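Local coordinates for NANS (YJHS), A 9-O-acetyl N-acetylneuraminic acid esterase (PDB 3PT5), which probably hydrolyses the 9-O-acetyl group of 9-O-acetyl-N-acetylneuraminic acid, allowing Escherichia coli to grow on this host sialic acid, at residues A[61-65]-A[97-101]. Residues are numbered along the deposited sequence; the frame is centred on the assembly and turned at random.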
loop_
_atom_site.group_PDB
_atom_site.type_symbol
_atom_site.label_atom_id
_atom_site.label_comp_id
_atom_site.label_asym_id
_atom_site.label_seq_id
_atom_site.Cartn_x
_atom_site.Cartn_y
_atom_site.Cartn_z
ATOM N N THR A 61 -4.440 -2.490 17.635
ATOM C CA THR A 61 -4.127 -1.466 16.640
ATOM C C THR A 61 -2.649 -1.496 16.284
ATOM O O THR A 61 -2.269 -1.231 15.132
ATOM C CB THR A 61 -4.545 -0.067 17.102
ATOM O OG1 THR A 61 -3.898 0.264 18.335
ATOM C CG2 THR A 61 -6.033 -0.021 17.278
ATOM N N HIS A 62 -1.834 -1.844 17.273
ATOM C CA HIS A 62 -0.385 -1.957 17.168
ATOM C C HIS A 62 0.081 -2.739 18.407
ATOM O O HIS A 62 -0.723 -2.931 19.336
ATOM C CB HIS A 62 0.275 -0.568 17.080
ATOM C CG HIS A 62 0.006 0.315 18.259
ATOM N ND1 HIS A 62 0.856 0.391 19.344
ATOM C CD2 HIS A 62 -0.981 1.214 18.491
ATOM C CE1 HIS A 62 0.386 1.280 20.204
ATOM N NE2 HIS A 62 -0.739 1.773 19.722
ATOM N N PRO A 63 1.353 -3.186 18.440
ATOM C CA PRO A 63 1.737 -4.000 19.591
ATOM C C PRO A 63 1.653 -3.180 20.891
ATOM O O PRO A 63 2.246 -2.098 21.006
ATOM C CB PRO A 63 3.174 -4.428 19.261
ATOM C CG PRO A 63 3.277 -4.263 17.745
ATOM C CD PRO A 63 2.437 -3.096 17.436
ATOM N N GLY A 64 0.835 -3.666 21.823
ATOM C CA GLY A 64 0.676 -3.004 23.102
ATOM C C GLY A 64 -0.408 -1.954 23.083
ATOM O O GLY A 64 -0.611 -1.264 24.085
ATOM N N GLY A 65 -1.136 -1.877 21.964
ATOM C CA GLY A 65 -2.181 -0.875 21.784
ATOM C C GLY A 65 -3.557 -1.479 22.056
ATOM O O GLY A 65 -3.668 -2.669 22.377
ATOM N N HIS A 97 8.691 0.939 21.379
ATOM C CA HIS A 97 8.007 -0.023 20.499
ATOM C C HIS A 97 6.477 0.100 20.469
ATOM O O HIS A 97 5.788 -0.673 19.785
ATOM C CB HIS A 97 8.472 -1.454 20.801
ATOM C CG HIS A 97 9.929 -1.679 20.546
ATOM N ND1 HIS A 97 10.602 -2.789 21.000
ATOM C CD2 HIS A 97 10.843 -0.941 19.870
ATOM C CE1 HIS A 97 11.864 -2.729 20.613
ATOM N NE2 HIS A 97 12.038 -1.614 19.933
ATOM N N GLN A 98 5.954 1.083 21.204
ATOM C CA GLN A 98 4.543 1.480 21.150
ATOM C C GLN A 98 4.278 2.511 20.077
ATOM O O GLN A 98 3.145 2.673 19.632
ATOM C CB GLN A 98 4.108 2.134 22.459
ATOM C CG GLN A 98 4.269 1.308 23.682
ATOM C CD GLN A 98 3.226 0.255 23.751
ATOM O OE1 GLN A 98 3.370 -0.801 23.148
ATOM N NE2 GLN A 98 2.155 0.528 24.486
ATOM N N THR A 99 5.323 3.232 19.701
ATOM C CA THR A 99 5.196 4.305 18.717
ATOM C C THR A 99 6.093 4.114 17.500
ATOM O O THR A 99 5.730 4.559 16.396
ATOM C CB THR A 99 5.549 5.659 19.313
ATOM O OG1 THR A 99 6.905 5.639 19.781
ATOM C CG2 THR A 99 4.589 6.022 20.459
ATOM N N GLN A 100 7.260 3.506 17.713
ATOM C CA GLN A 100 8.276 3.326 16.647
ATOM C C GLN A 100 8.411 1.868 16.208
ATOM O O GLN A 100 9.503 1.429 15.842
ATOM C CB GLN A 100 9.659 3.793 17.118
ATOM C CG GLN A 100 9.809 5.265 17.324
ATOM C CD GLN A 100 11.235 5.644 17.688
ATOM O OE1 GLN A 100 11.756 5.164 18.690
ATOM N NE2 GLN A 100 11.867 6.513 16.876
ATOM N N TYR A 101 7.304 1.151 16.229
ATOM C CA TYR A 101 7.273 -0.273 15.901
ATOM C C TYR A 101 7.403 -0.518 14.406
ATOM O O TYR A 101 6.920 0.260 13.600
ATOM C CB TYR A 101 5.959 -0.895 16.384
ATOM C CG TYR A 101 4.705 -0.099 16.011
ATOM C CD1 TYR A 101 4.022 -0.341 14.813
ATOM C CD2 TYR A 101 4.211 0.876 16.849
ATOM C CE1 TYR A 101 2.905 0.383 14.461
ATOM C CE2 TYR A 101 3.089 1.623 16.512
ATOM C CZ TYR A 101 2.436 1.370 15.311
ATOM O OH TYR A 101 1.325 2.083 14.968
#
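One face of the Tyr101 ring takes up two carbons of a turn, His62 CB and Pro63 CD. His62 CB lies above the hydroxyl-bearing end, 3.4 Å from Tyr101 CZ, while Pro63 CD is over the opposite end, 4.0 Å from Tyr101 CG, so two CH-pi contacts divide the face. With its CG placed between the backbone N and the carbonyl carbon (chi1 60°), His62 carries its imidazole almost parallel to the phenol, planes at 4°, yet slid so far that the rings barely overlap. His62 CE1 approaches Gln98 O obliquely, at 3.1 Å, a close contact and not a hydrogen bond, and His62 ND1 makes a weak hydrogen bond to Pro63 O within the turn. Gln98, bent at chi2, reaches across with its amide. Its OE1 is modelled 2.7 Å from Pro63 O, acceptor against acceptor, so the amide may be turned the other way, and the weak bond from Gln98 NE2 to Gly64 O (3.3 Å) is tentative. Residues 62-65 form a type II beta turn, closed by Gly65 N to His62 O, with Gly64 in its third position. Tyr101 OH is hydrogen-bonded to Thr77 OG1. At the surface of this SGNH hydrolase, the contact joins the loop linking strands 52-55 and 73-75 to the long loop that leads from strand 73-75 into helix 107-114.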